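Serine acetyltransferase (Entamoeba histolytica, PDB 3Q1X) probably catalyses the transfer of an acetyl group to L-serine, the serine O-acetyltransferase step of cysteine biosynthesis. Local coordinates at residues A[179-185]-A[198-204]; A[9-13]-A[57-62]. Residues are numbered along the deposited sequence.

The chain has two parts: an N-terminal helical region and a C-terminal left-handed beta-helix. Interaction 2 comes first in sequence. It joins helix 2-18 to the start of helix 59-79 and closes before interaction 1 opens. Interaction 1 stacks the turn linking strands 177-178 and 185-186 on the turn linking strands 197-198 and 203-205, one coil further on. The two share no helix or sheet. Their centres lie about 34 Å apart, on opposite sides of the chain's centre, and their nearest atoms are about 24 Å apart. Of the two, interaction 1 thus carries bound serine and touches both other subunits, while interaction 2 is packing within the helical part.

Interaction 1: residues A[179-185]-A[198-204]; sequences DHGVGVV and IYQSVTL. With SER (serine), chain B.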
loop_
_atom_site.group_PDB
_atom_site.type_symbol
_atom_site.label_atom_id
_atom_site.label_comp_id
_atom_site.label_asym_id
_atom_site.label_seq_id
_atom_site.Cartn_x
_atom_site.Cartn_y
_atom_site.Cartn_z
ATOM N N ASP A 179 -6.152 -10.106 9.137
ATOM C CA ASP A 179 -6.905 -8.906 9.469
ATOM C C ASP A 179 -6.033 -7.682 9.302
ATOM O O ASP A 179 -4.881 -7.673 9.752
ATOM C CB ASP A 179 -7.409 -8.968 10.914
ATOM C CG ASP A 179 -8.566 -8.022 11.179
ATOM O OD1 ASP A 179 -9.062 -7.325 10.251
ATOM O OD2 ASP A 179 -9.006 -7.983 12.338
ATOM N N HIS A 180 -6.600 -6.660 8.657
ATOM C CA HIS A 180 -5.932 -5.367 8.383
ATOM C C HIS A 180 -4.867 -5.513 7.300
ATOM O O HIS A 180 -5.023 -4.976 6.193
ATOM C CB HIS A 180 -5.424 -4.716 9.672
ATOM C CG HIS A 180 -6.528 -4.305 10.593
ATOM N ND1 HIS A 180 -6.733 -4.888 11.828
ATOM C CD2 HIS A 180 -7.516 -3.395 10.439
ATOM C CE1 HIS A 180 -7.782 -4.329 12.404
ATOM N NE2 HIS A 180 -8.276 -3.421 11.582
ATOM N N GLY A 181 -3.786 -6.224 7.609
ATOM C CA GLY A 181 -2.971 -6.837 6.576
ATOM C C GLY A 181 -1.772 -6.050 6.104
ATOM O O GLY A 181 -0.795 -6.642 5.653
ATOM N N VAL A 182 -1.832 -4.723 6.169
ATOM C CA VAL A 182 -0.696 -3.945 5.680
ATOM C C VAL A 182 0.596 -4.378 6.371
ATOM O O VAL A 182 0.664 -4.439 7.610
ATOM C CB VAL A 182 -0.930 -2.429 5.787
ATOM C CG1 VAL A 182 0.357 -1.669 5.530
ATOM C CG2 VAL A 182 -1.989 -2.000 4.780
ATOM N N GLY A 183 1.604 -4.687 5.562
ATOM C CA GLY A 183 2.928 -5.060 6.067
ATOM C C GLY A 183 3.136 -6.538 6.326
ATOM O O GLY A 183 4.238 -6.933 6.721
ATOM N N VAL A 184 2.092 -7.352 6.144
ATOM C CA VAL A 184 2.236 -8.806 6.197
ATOM C C VAL A 184 3.192 -9.294 5.107
ATOM O O VAL A 184 3.054 -8.947 3.927
ATOM C CB VAL A 184 0.858 -9.530 6.130
ATOM C CG1 VAL A 184 1.009 -11.025 5.926
ATOM C CG2 VAL A 184 0.072 -9.251 7.392
ATOM N N VAL A 185 4.168 -10.090 5.521
ATOM C CA VAL A 185 5.120 -10.700 4.599
ATOM C C VAL A 185 5.177 -12.191 4.906
ATOM O O VAL A 185 5.445 -12.597 6.039
ATOM C CB VAL A 185 6.532 -10.057 4.699
ATOM C CG1 VAL A 185 7.568 -10.866 3.923
ATOM C CG2 VAL A 185 6.503 -8.626 4.192
ATOM N N ILE A 198 -3.688 -13.778 11.345
ATOM C CA ILE A 198 -2.511 -12.913 11.220
ATOM C C ILE A 198 -2.920 -11.449 11.133
ATOM O O ILE A 198 -3.819 -11.095 10.369
ATOM C CB ILE A 198 -1.650 -13.300 9.976
ATOM C CG1 ILE A 198 -1.063 -14.707 10.138
ATOM C CG2 ILE A 198 -0.552 -12.267 9.698
ATOM C CD1 ILE A 198 -0.238 -15.192 8.947
ATOM N N TYR A 199 -2.234 -10.608 11.898
ATOM C CA TYR A 199 -2.473 -9.178 11.912
ATOM C C TYR A 199 -1.460 -8.369 11.094
ATOM O O TYR A 199 -0.469 -8.906 10.556
ATOM C CB TYR A 199 -2.549 -8.671 13.352
ATOM C CG TYR A 199 -3.802 -9.129 14.030
ATOM C CD1 TYR A 199 -4.975 -8.374 13.944
ATOM C CD2 TYR A 199 -3.845 -10.350 14.717
ATOM C CE1 TYR A 199 -6.150 -8.806 14.548
ATOM C CE2 TYR A 199 -5.024 -10.794 15.327
ATOM C CZ TYR A 199 -6.167 -10.012 15.241
ATOM O OH TYR A 199 -7.333 -10.439 15.827
ATOM N N GLN A 200 -1.732 -7.071 11.016
ATOM C CA GLN A 200 -0.903 -6.116 10.294
ATOM C C GLN A 200 0.560 -6.235 10.718
ATOM O O GLN A 200 0.851 -6.568 11.874
ATOM C CB GLN A 200 -1.429 -4.684 10.500
ATOM C CG GLN A 200 -1.482 -4.177 11.955
ATOM C CD GLN A 200 -2.776 -4.520 12.689
ATOM O OE1 GLN A 200 -3.414 -5.525 12.413
ATOM N NE2 GLN A 200 -3.143 -3.686 13.660
ATOM N N SER A 201 1.464 -6.013 9.767
ATOM C CA SER A 201 2.900 -5.928 10.036
ATOM C C SER A 201 3.570 -7.211 10.537
ATOM O O SER A 201 4.659 -7.154 11.129
ATOM C CB SER A 201 3.167 -4.776 11.015
ATOM O OG SER A 201 3.037 -3.528 10.362
ATOM N N VAL A 202 2.940 -8.355 10.281
ATOM C CA VAL A 202 3.509 -9.647 10.667
ATOM C C VAL A 202 4.396 -10.186 9.566
ATOM O O VAL A 202 3.982 -10.253 8.406
ATOM C CB VAL A 202 2.417 -10.673 11.010
ATOM C CG1 VAL A 202 2.953 -12.113 10.933
ATOM C CG2 VAL A 202 1.842 -10.372 12.376
ATOM N N THR A 203 5.612 -10.566 9.933
ATOM C CA THR A 203 6.495 -11.283 9.015
ATOM C C THR A 203 6.615 -12.756 9.382
ATOM O O THR A 203 6.933 -13.102 10.526
ATOM C CB THR A 203 7.896 -10.641 8.924
ATOM O OG1 THR A 203 7.776 -9.310 8.391
ATOM C CG2 THR A 203 8.812 -11.467 8.017
ATOM N N LEU A 204 6.339 -13.609 8.399
ATOM C CA LEU A 204 6.679 -15.026 8.448
ATOM C C LEU A 204 7.703 -15.218 7.351
ATOM O O LEU A 204 7.355 -15.542 6.220
ATOM C CB LEU A 204 5.454 -15.908 8.198
ATOM C CG LEU A 204 4.455 -16.041 9.349
ATOM C CD1 LEU A 204 3.225 -16.791 8.890
ATOM C CD2 LEU A 204 5.088 -16.750 10.550
HETATM N N SER B . -10.645 -6.039 13.303
HETATM C CA SER B . -10.475 -6.287 14.767
HETATM C C SER B . -11.546 -5.556 15.563
HETATM O O SER B . -12.351 -4.812 15.005
HETATM C CB SER B . -9.081 -5.848 15.226
HETATM O OG SER B . -8.922 -4.440 15.106
HETATM O OXT SER B . -11.624 -5.694 16.777
HETATM O O HOH W 1 -9.353 -9.531 14.496
#
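One edge of the serine-binding site is formed here, at a corner of the beta-helix. Atom N of the bound serine donates a hydrogen bond to Asp179 OD2 (2.7 Å). The serine OG lies 2.9 Å from His180 CE1, at the edge of the imidazole. Arg222 of the second subunit also binds this serine, so the site lies between subunits. Water 1 bridges Asp179 OD2 (2.7 Å) and Tyr199 OH (2.6 Å). Tyr199 OH is also hydrogen-bonded to His208 of the second subunit.

The two segments are matching corners of successive coils of the left-handed parallel beta-helix. The first is two residues longer between the pairs Asp179-Tyr199 and Val185-Thr203. Four backbone hydrogen bonds join them. Asp179 N donates to Ile198 O (2.8 Å) and Ser201 N to Val182 O (2.8 Å). Val185 N donates to Val202 O (2.9 Å) and Leu204 N to Val185 O (2.7 Å). Val185 thus bonds to both neighbours of Thr203, as in a parallel bridge; the Val185 and Thr203 CA atoms are 4.7 Å apart.

Both coils bend through type II turns, Gly181 to Val184 and Tyr199 to Val202. Gly183 and Ser201 hold the third positions, with positive phi. A CB on Gly183 would point at the other coil and come 3.1 Å from Ser201 OG. Beside the first turn, Val184 CG2 packs on Ile198 CG2 (3.8 Å).

The corner also faces the trimer interior. Gln200 NE2 is hydrogen-bonded to Thr203 OG1 of the second subunit, and Thr203 OG1 to Gln200 of the third.

Interaction 2: residues A[9-13]-A[57-62]; sequences AHQLY and TESHIA
This is antiparallel helix-helix packing in the N-terminal helical part: helix 2-18 lies against the first turn of helix 59-79. Residues 9-13 are regular alpha-helix, with Tyr13 N bonded to Ala9 O (2.9 Å). The segments pair in reverse order: the CA atoms of Ala9 and Ala62 are 5.0 Å apart, those of Tyr13 and Glu58 5.5 Å.

Glu58 is the N-cap residue, with phi 94° and psi -54°. Helical angles follow from Ser59, and Ala62 N bonds to Glu58 O (2.8 Å). Thr57 has a p rotamer, so its OG1 accepts from His60 N (3.1 Å). This is an ST motif at the helix start.

Tyr13 takes chi1 t and chi2 71°. Its ring lies against the turn before the helix. Glu58 CB sits over the ring face, 3.8 Å from the centroid and 19° off the normal, a CH-pi contact. Over the face, Glu58 N is 3.5 Å from Tyr13 CD1, and Thr57 C is 3.6 Å from Tyr13 CE1. Ile61, chi1 m and chi2 t, brings its CD1 to the ring edge, 3.8 Å from Tyr13 CD1.

Ala9 CB points toward the second helix. It lies 3.7 Å from Ala62 CB and 4.2 Å from Ile61 CG2.

Glu58 is extended, with chi1 and chi2 both t and chi3 -26°. Its carboxylate reaches His10, which has chi1 t and chi2 72°. His10 ND1 donates to Glu58 OE1 (3.0 Å) and weakly to Glu58 OE2 (3.3 Å). The ND1 proton of His10 thus faces the carboxylate, and this His-carboxylate bond adds a directional polar link to otherwise close apolar and aromatic packing.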
loop_
_atom_site.group_PDB
_atom_site.type_symbol
_atom_site.label_atom_id
_atom_site.label_comp_id
_atom_site.label_asym_id
_atom_site.label_seq_id
_atom_site.Cartn_x
_atom_site.Cartn_y
_atom_site.Cartn_z
ATOM N N ALA A 9 -16.454 -25.212 -14.994
ATOM C CA ALA A 9 -17.485 -24.189 -14.779
ATOM C C ALA A 9 -18.818 -24.799 -14.366
ATOM O O ALA A 9 -19.557 -24.210 -13.579
ATOM C CB ALA A 9 -17.667 -23.334 -16.020
ATOM N N HIS A 10 -19.123 -25.978 -14.910
ATOM C CA HIS A 10 -20.313 -26.715 -14.499
ATOM C C HIS A 10 -20.259 -27.093 -13.013
ATOM O O HIS A 10 -21.240 -26.890 -12.296
ATOM C CB HIS A 10 -20.535 -27.958 -15.363
ATOM C CG HIS A 10 -21.700 -28.787 -14.919
ATOM N ND1 HIS A 10 -23.007 -28.390 -15.102
ATOM C CD2 HIS A 10 -21.756 -29.973 -14.268
ATOM C CE1 HIS A 10 -23.818 -29.303 -14.595
ATOM N NE2 HIS A 10 -23.084 -30.273 -14.083
ATOM N N GLN A 11 -19.125 -27.639 -12.568
ATOM C CA GLN A 11 -18.930 -28.031 -11.165
ATOM C C GLN A 11 -19.022 -26.829 -10.218
ATOM O O GLN A 11 -19.752 -26.875 -9.229
ATOM C CB GLN A 11 -17.609 -28.792 -10.963
ATOM C CG GLN A 11 -17.317 -29.110 -9.492
ATOM C CD GLN A 11 -16.208 -30.129 -9.282
ATOM O OE1 GLN A 11 -15.439 -30.440 -10.193
ATOM N NE2 GLN A 11 -16.109 -30.639 -8.055
ATOM N N LEU A 12 -18.293 -25.763 -10.544
ATOM C CA LEU A 12 -18.335 -24.507 -9.784
ATOM C C LEU A 12 -19.752 -23.923 -9.711
ATOM O O LEU A 12 -20.169 -23.401 -8.669
ATOM C CB LEU A 12 -17.362 -23.488 -10.387
ATOM C CG LEU A 12 -15.856 -23.717 -10.204
ATOM C CD1 LEU A 12 -15.058 -22.731 -11.056
ATOM C CD2 LEU A 12 -15.419 -23.627 -8.744
ATOM N N TYR A 13 -20.497 -24.029 -10.807
ATOM C CA TYR A 13 -21.876 -23.545 -10.823
ATOM C C TYR A 13 -22.789 -24.338 -9.885
ATOM O O TYR A 13 -23.607 -23.751 -9.162
ATOM C CB TYR A 13 -22.437 -23.530 -12.249
ATOM C CG TYR A 13 -23.852 -23.006 -12.328
ATOM C CD1 TYR A 13 -24.128 -21.653 -12.130
ATOM C CD2 TYR A 13 -24.918 -23.867 -12.594
ATOM C CE1 TYR A 13 -25.432 -21.168 -12.195
ATOM C CE2 TYR A 13 -26.223 -23.393 -12.663
ATOM C CZ TYR A 13 -26.472 -22.043 -12.465
ATOM O OH TYR A 13 -27.760 -21.572 -12.532
ATOM N N THR A 57 -25.463 -17.703 -14.651
ATOM C CA THR A 57 -26.121 -18.773 -15.440
ATOM C C THR A 57 -25.420 -20.145 -15.614
ATOM O O THR A 57 -26.068 -21.112 -16.021
ATOM C CB THR A 57 -26.445 -18.266 -16.872
ATOM O OG1 THR A 57 -25.296 -17.601 -17.414
ATOM C CG2 THR A 57 -27.641 -17.305 -16.868
ATOM N N GLU A 58 -24.126 -20.217 -15.293
ATOM C CA GLU A 58 -23.181 -21.292 -15.716
ATOM C C GLU A 58 -22.442 -20.886 -16.986
ATOM O O GLU A 58 -21.210 -20.909 -17.018
ATOM C CB GLU A 58 -23.790 -22.701 -15.887
ATOM C CG GLU A 58 -22.762 -23.702 -16.485
ATOM C CD GLU A 58 -23.150 -25.180 -16.416
ATOM O OE1 GLU A 58 -23.927 -25.578 -15.525
ATOM O OE2 GLU A 58 -22.640 -25.956 -17.254
ATOM N N SER A 59 -23.192 -20.520 -18.025
ATOM C CA SER A 59 -22.596 -20.004 -19.256
ATOM C C SER A 59 -21.764 -18.758 -18.974
ATOM O O SER A 59 -20.695 -18.586 -19.554
ATOM C CB SER A 59 -23.659 -19.698 -20.314
ATOM O OG SER A 59 -23.059 -19.120 -21.466
ATOM N N HIS A 60 -22.246 -17.903 -18.075
ATOM C CA HIS A 60 -21.496 -16.695 -17.735
ATOM C C HIS A 60 -20.274 -16.995 -16.859
ATOM O O HIS A 60 -19.233 -16.360 -17.029
ATOM C CB HIS A 60 -22.389 -15.623 -17.103
ATOM C CG HIS A 60 -22.038 -14.225 -17.524
ATOM N ND1 HIS A 60 -20.738 -13.806 -17.725
ATOM C CD2 HIS A 60 -22.820 -13.144 -17.764
ATOM C CE1 HIS A 60 -20.736 -12.534 -18.084
ATOM N NE2 HIS A 60 -21.987 -12.107 -18.107
ATOM N N ILE A 61 -20.394 -17.961 -15.943
ATOM C CA ILE A 61 -19.239 -18.435 -15.166
ATOM C C ILE A 61 -18.168 -19.004 -16.105
ATOM O O ILE A 61 -16.982 -18.667 -15.979
ATOM C CB ILE A 61 -19.620 -19.472 -14.066
ATOM C CG1 ILE A 61 -20.456 -18.808 -12.964
ATOM C CG2 ILE A 61 -18.359 -20.102 -13.454
ATOM C CD1 ILE A 61 -20.884 -19.748 -11.840
ATOM N N ALA A 62 -18.599 -19.844 -17.050
ATOM C CA ALA A 62 -17.724 -20.384 -18.088
ATOM C C ALA A 62 -17.053 -19.287 -18.908
ATOM O O ALA A 62 -15.856 -19.362 -19.172
ATOM C CB ALA A 62 -18.492 -21.339 -19.005
#